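Protein DJ-1 homolog D (Arabidopsis thaliana, PDB 4OGG) is a DJ-1/PfpI-family protein with two tandem copies of the family's alpha/beta fold, each built round a mixed beta sheet. Local coordinates at residues Leu323-Lys335 / Thr344-Gly358. Residues are numbered along the deposited sequence; the frame is centred on the assembly and turned at random.
Sequences LKGRKCTAYPAVK and TWLEPDPIDRCFTDG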
loop_
_atom_site.group_PDB
_atom_site.type_symbol
_atom_site.label_atom_id
_atom_site.label_comp_id
_atom_site.label_asym_id
_atom_site.label_seq_id
_atom_site.Cartn_x
_atom_site.Cartn_y
_atom_site.Cartn_z
ATOM N N LEU C 323 23.874 -16.739 25.480
ATOM C CA LEU C 323 23.778 -17.917 24.625
ATOM C C LEU C 323 25.015 -18.806 24.676
ATOM O O LEU C 323 25.032 -19.889 24.089
ATOM C CB LEU C 323 23.510 -17.501 23.175
ATOM C CG LEU C 323 22.140 -16.878 22.893
ATOM C CD1 LEU C 323 22.041 -16.518 21.421
ATOM C CD2 LEU C 323 21.036 -17.855 23.277
ATOM N N LYS C 324 26.052 -18.355 25.376
ATOM C CA LYS C 324 27.275 -19.141 25.479
ATOM C C LYS C 324 27.014 -20.498 26.119
ATOM O O LYS C 324 26.494 -20.580 27.232
ATOM C CB LYS C 324 28.335 -18.384 26.282
ATOM C CG LYS C 324 29.015 -17.268 25.502
ATOM C CD LYS C 324 30.157 -16.647 26.293
ATOM C CE LYS C 324 29.643 -15.845 27.478
ATOM N NZ LYS C 324 28.811 -14.696 27.028
ATOM N N GLY C 325 27.370 -21.559 25.402
ATOM C CA GLY C 325 27.177 -22.902 25.912
ATOM C C GLY C 325 25.731 -23.357 25.938
ATOM O O GLY C 325 25.396 -24.331 26.610
ATOM N N ARG C 326 24.867 -22.660 25.207
ATOM C CA ARG C 326 23.454 -23.022 25.167
ATOM C C ARG C 326 23.054 -23.504 23.777
ATOM O O ARG C 326 23.649 -23.104 22.777
ATOM C CB ARG C 326 22.587 -21.821 25.573
ATOM C CG ARG C 326 22.910 -21.252 26.954
ATOM C CD ARG C 326 22.826 -22.323 28.032
ATOM N NE ARG C 326 21.460 -22.788 28.255
ATOM C CZ ARG C 326 20.557 -22.140 28.983
ATOM N NH1 ARG C 326 20.868 -20.994 29.570
ATOM N NH2 ARG C 326 19.337 -22.641 29.125
ATOM N N LYS C 327 22.050 -24.376 23.720
ATOM C CA LYS C 327 21.565 -24.907 22.449
ATOM C C LYS C 327 20.257 -24.211 22.095
ATOM O O LYS C 327 19.365 -24.095 22.935
ATOM C CB LYS C 327 21.325 -26.417 22.552
ATOM C CG LYS C 327 22.543 -27.234 22.966
ATOM C CD LYS C 327 22.225 -28.725 22.950
ATOM C CE LYS C 327 23.383 -29.557 23.491
ATOM N NZ LYS C 327 23.654 -29.277 24.931
ATOM N N CYS C 328 20.138 -23.747 20.856
ATOM C CA CYS C 328 18.920 -23.064 20.441
ATOM C C CYS C 328 18.823 -22.883 18.934
ATOM O O CYS C 328 19.799 -23.054 18.201
ATOM C CB CYS C 328 18.833 -21.687 21.109
ATOM S SG CYS C 328 20.072 -20.486 20.525
ATOM N N THR C 329 17.622 -22.544 18.480
ATOM C CA THR C 329 17.383 -22.301 17.069
ATOM C C THR C 329 16.940 -20.847 16.952
ATOM O O THR C 329 16.876 -20.129 17.948
ATOM C CB THR C 329 16.279 -23.219 16.512
ATOM O OG1 THR C 329 16.236 -23.101 15.083
ATOM C CG2 THR C 329 14.919 -22.840 17.086
ATOM N N ALA C 330 16.643 -20.419 15.733
ATOM C CA ALA C 330 16.198 -19.053 15.478
ATOM C C ALA C 330 15.890 -18.959 13.996
ATOM O O ALA C 330 16.001 -19.951 13.275
ATOM C CB ALA C 330 17.299 -18.062 15.845
ATOM N N TYR C 331 15.493 -17.780 13.535
ATOM C CA TYR C 331 15.221 -17.620 12.117
ATOM C C TYR C 331 16.526 -18.031 11.437
ATOM O O TYR C 331 17.605 -17.686 11.913
ATOM C CB TYR C 331 14.890 -16.162 11.783
ATOM C CG TYR C 331 14.423 -15.993 10.356
ATOM C CD1 TYR C 331 13.217 -16.553 9.931
ATOM C CD2 TYR C 331 15.213 -15.338 9.415
ATOM C CE1 TYR C 331 12.811 -16.471 8.602
ATOM C CE2 TYR C 331 14.819 -15.251 8.081
ATOM C CZ TYR C 331 13.617 -15.822 7.682
ATOM O OH TYR C 331 13.231 -15.766 6.362
ATOM N N PRO C 332 16.446 -18.784 10.326
ATOM C CA PRO C 332 17.650 -19.226 9.616
ATOM C C PRO C 332 18.794 -18.214 9.582
ATOM O O PRO C 332 19.921 -18.528 9.960
ATOM C CB PRO C 332 17.114 -19.568 8.234
ATOM C CG PRO C 332 15.780 -20.180 8.572
ATOM C CD PRO C 332 15.231 -19.211 9.607
ATOM N N ALA C 333 18.503 -16.995 9.142
ATOM C CA ALA C 333 19.525 -15.956 9.062
ATOM C C ALA C 333 20.170 -15.652 10.413
ATOM O O ALA C 333 21.366 -15.357 10.490
ATOM C CB ALA C 333 18.920 -14.681 8.477
ATOM N N VAL C 334 19.376 -15.732 11.476
ATOM C CA VAL C 334 19.860 -15.438 12.821
ATOM C C VAL C 334 20.880 -16.452 13.338
ATOM O O VAL C 334 21.405 -16.306 14.443
ATOM C CB VAL C 334 18.672 -15.332 13.811
ATOM C CG1 VAL C 334 19.146 -14.809 15.158
ATOM C CG2 VAL C 334 17.615 -14.403 13.236
ATOM N N LYS C 335 21.164 -17.478 12.541
ATOM C CA LYS C 335 22.152 -18.479 12.935
ATOM C C LYS C 335 23.476 -17.761 13.166
ATOM O O LYS C 335 24.243 -18.110 14.068
ATOM C CB LYS C 335 22.327 -19.533 11.837
ATOM C CG LYS C 335 23.463 -20.519 12.112
ATOM C CD LYS C 335 23.538 -21.617 11.058
ATOM C CE LYS C 335 24.680 -22.590 11.351
ATOM N NZ LYS C 335 24.707 -23.730 10.381
ATOM N N THR C 344 25.075 -23.192 20.464
ATOM C CA THR C 344 25.022 -24.354 19.585
ATOM C C THR C 344 23.767 -24.247 18.731
ATOM O O THR C 344 22.656 -24.153 19.254
ATOM C CB THR C 344 24.969 -25.663 20.391
ATOM O OG1 THR C 344 26.157 -25.784 21.183
ATOM C CG2 THR C 344 24.863 -26.860 19.455
ATOM N N TRP C 345 23.949 -24.262 17.415
ATOM C CA TRP C 345 22.831 -24.142 16.491
ATOM C C TRP C 345 22.025 -25.421 16.285
ATOM O O TRP C 345 22.581 -26.499 16.063
ATOM C CB TRP C 345 23.331 -23.638 15.133
ATOM C CG TRP C 345 22.241 -23.454 14.117
ATOM C CD1 TRP C 345 21.983 -24.246 13.033
ATOM C CD2 TRP C 345 21.266 -22.403 14.087
ATOM N NE1 TRP C 345 20.909 -23.753 12.330
ATOM C CE2 TRP C 345 20.450 -22.623 12.955
ATOM C CE3 TRP C 345 21.001 -21.298 14.910
ATOM C CZ2 TRP C 345 19.386 -21.774 12.621
ATOM C CZ3 TRP C 345 19.941 -20.454 14.578
ATOM C CH2 TRP C 345 19.148 -20.700 13.441
ATOM N N LEU C 346 20.706 -25.280 16.365
ATOM C CA LEU C 346 19.783 -26.387 16.154
ATOM C C LEU C 346 18.998 -26.043 14.893
ATOM O O LEU C 346 18.314 -25.020 14.843
ATOM C CB LEU C 346 18.832 -26.528 17.344
ATOM C CG LEU C 346 19.493 -26.863 18.682
ATOM C CD1 LEU C 346 18.440 -26.913 19.776
ATOM C CD2 LEU C 346 20.221 -28.196 18.575
ATOM N N GLU C 347 19.115 -26.894 13.879
ATOM C CA GLU C 347 18.449 -26.683 12.598
ATOM C C GLU C 347 16.928 -26.635 12.712
ATOM O O GLU C 347 16.295 -27.599 13.143
ATOM C CB GLU C 347 18.863 -27.784 11.619
ATOM C CG GLU C 347 18.399 -27.575 10.188
ATOM C CD GLU C 347 18.855 -26.244 9.616
ATOM O OE1 GLU C 347 20.023 -25.861 9.846
ATOM O OE2 GLU C 347 18.045 -25.586 8.928
ATOM N N PRO C 348 16.320 -25.502 12.319
ATOM C CA PRO C 348 14.865 -25.337 12.378
ATOM C C PRO C 348 14.155 -25.993 11.196
ATOM O O PRO C 348 13.548 -25.314 10.369
ATOM C CB PRO C 348 14.701 -23.823 12.380
ATOM C CG PRO C 348 15.794 -23.391 11.462
ATOM C CD PRO C 348 16.973 -24.247 11.901
ATOM N N ASP C 349 14.240 -27.318 11.118
ATOM C CA ASP C 349 13.596 -28.062 10.041
ATOM C C ASP C 349 12.831 -29.260 10.596
ATOM O O ASP C 349 13.422 -30.162 11.185
ATOM C CB ASP C 349 14.638 -28.539 9.028
ATOM C CG ASP C 349 14.029 -29.371 7.916
ATOM O OD1 ASP C 349 13.090 -28.885 7.251
ATOM O OD2 ASP C 349 14.491 -30.510 7.705
ATOM N N PRO C 350 11.500 -29.280 10.416
ATOM C CA PRO C 350 10.699 -28.258 9.733
ATOM C C PRO C 350 10.741 -26.892 10.417
ATOM O O PRO C 350 11.129 -26.774 11.580
ATOM C CB PRO C 350 9.301 -28.868 9.728
ATOM C CG PRO C 350 9.285 -29.654 10.998
ATOM C CD PRO C 350 10.631 -30.339 10.958
ATOM N N ILE C 351 10.330 -25.867 9.682
ATOM C CA ILE C 351 10.339 -24.498 10.181
ATOM C C ILE C 351 9.451 -24.268 11.403
ATOM O O ILE C 351 9.636 -23.292 12.129
ATOM C CB ILE C 351 9.919 -23.509 9.064
ATOM C CG1 ILE C 351 10.210 -22.074 9.503
ATOM C CG2 ILE C 351 8.447 -23.680 8.734
ATOM C CD1 ILE C 351 11.687 -21.781 9.643
ATOM N N ASP C 352 8.499 -25.166 11.641
ATOM C CA ASP C 352 7.594 -25.022 12.775
ATOM C C ASP C 352 8.066 -25.781 14.015
ATOM O O ASP C 352 7.342 -25.881 15.008
ATOM C CB ASP C 352 6.185 -25.482 12.385
ATOM C CG ASP C 352 6.123 -26.960 12.057
ATOM O OD1 ASP C 352 7.022 -27.454 11.344
ATOM O OD2 ASP C 352 5.166 -27.627 12.502
ATOM N N ARG C 353 9.285 -26.305 13.956
ATOM C CA ARG C 353 9.855 -27.044 15.076
ATOM C C ARG C 353 10.494 -26.087 16.083
ATOM O O ARG C 353 11.108 -25.086 15.705
ATOM C CB ARG C 353 10.904 -28.040 14.565
ATOM C CG ARG C 353 11.630 -28.808 15.660
ATOM C CD ARG C 353 12.836 -29.564 15.107
ATOM N NE ARG C 353 12.471 -30.701 14.268
ATOM C CZ ARG C 353 11.829 -31.777 14.710
ATOM N NH1 ARG C 353 11.479 -31.864 15.986
ATOM N NH2 ARG C 353 11.542 -32.770 13.877
ATOM N N CYS C 354 10.327 -26.385 17.368
ATOM C CA CYS C 354 10.913 -25.572 18.428
ATOM C C CYS C 354 11.761 -26.459 19.327
ATOM O O CYS C 354 11.590 -27.679 19.349
ATOM C CB CYS C 354 9.832 -24.876 19.257
ATOM S SG CYS C 354 9.053 -23.488 18.405
ATOM N N PHE C 355 12.674 -25.843 20.067
ATOM C CA PHE C 355 13.564 -26.589 20.943
ATOM C C PHE C 355 13.581 -26.039 22.360
ATOM O O PHE C 355 13.363 -24.847 22.590
ATOM C CB PHE C 355 14.987 -26.552 20.381
ATOM C CG PHE C 355 15.114 -27.118 18.995
ATOM C CD1 PHE C 355 15.193 -28.491 18.792
ATOM C CD2 PHE C 355 15.172 -26.274 17.891
ATOM C CE1 PHE C 355 15.332 -29.018 17.509
ATOM C CE2 PHE C 355 15.309 -26.787 16.604
ATOM C CZ PHE C 355 15.391 -28.163 16.412
ATOM N N THR C 356 13.848 -26.925 23.311
ATOM C CA THR C 356 13.932 -26.546 24.711
ATOM C C THR C 356 15.308 -26.940 25.235
ATOM O O THR C 356 15.723 -28.093 25.113
ATOM C CB THR C 356 12.853 -27.254 25.564
ATOM O OG1 THR C 356 11.554 -26.763 25.205
ATOM C CG2 THR C 356 13.096 -27.001 27.050
ATOM N N ASP C 357 16.015 -25.968 25.800
ATOM C CA ASP C 357 17.338 -26.193 26.367
ATOM C C ASP C 357 17.304 -25.604 27.762
ATOM O O ASP C 357 17.498 -24.401 27.946
ATOM C CB ASP C 357 18.419 -25.501 25.528
ATOM C CG ASP C 357 19.802 -25.611 26.152
ATOM O OD1 ASP C 357 20.197 -26.734 26.534
ATOM O OD2 ASP C 357 20.499 -24.577 26.257
ATOM N N GLY C 358 17.043 -26.454 28.749
ATOM C CA GLY C 358 16.965 -25.972 30.112
ATOM C C GLY C 358 15.801 -25.009 30.222
ATOM O O GLY C 358 14.661 -25.375 29.940
#
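K327 and C328 pair with T344 and W345 as two short parallel strands. The ladder runs from T344 N to R326 O (2.7 Å), through C328 N to T344 O, to L346 N on C328 O. T329 carries the pairing on with its side chain: OG1 bonds L346 O at 2.8 Å, nearly in line with that carbonyl. With OG1 anti to the backbone N (chi1 -170°), CG2 is left to meet F355 at the edge of its ring, while P348 CB packs against OG1.

At the other end a salt bridge and two hydrogen bonds join R326 and K327 to D357. R326 grips D357 side-on, NE making a salt bridge to OD2 (2.8 Å) and NH2 a hydrogen bond to the backbone O of the same residue; guanidinium and carboxylate planes lie 58° apart. K327 N reaches D357 OD2 as well (3.0 Å), from the opposite face of the carboxylate, so one oxygen is held between two donors.

W345 carries the apolar part. The fully extended K335 chain runs across one face of the indole, its CB 3.5 Å from the centroid of the W345 six-membered ring and almost on the normal, a CH-pi contact. T329 lies over the opposite face, toward the rim of the ring, and A330 CB touches W345 CZ3 (3.8 Å).

The two short strands and helix 335-340 between them form a beta-alpha-beta unit, with V338 of that helix against C328, A330 and W345. D357 belongs to strand 355-357, at the margin of the six-stranded sheet; T362 of the neighbouring strand 360-362 bonds T329 N through its OG1.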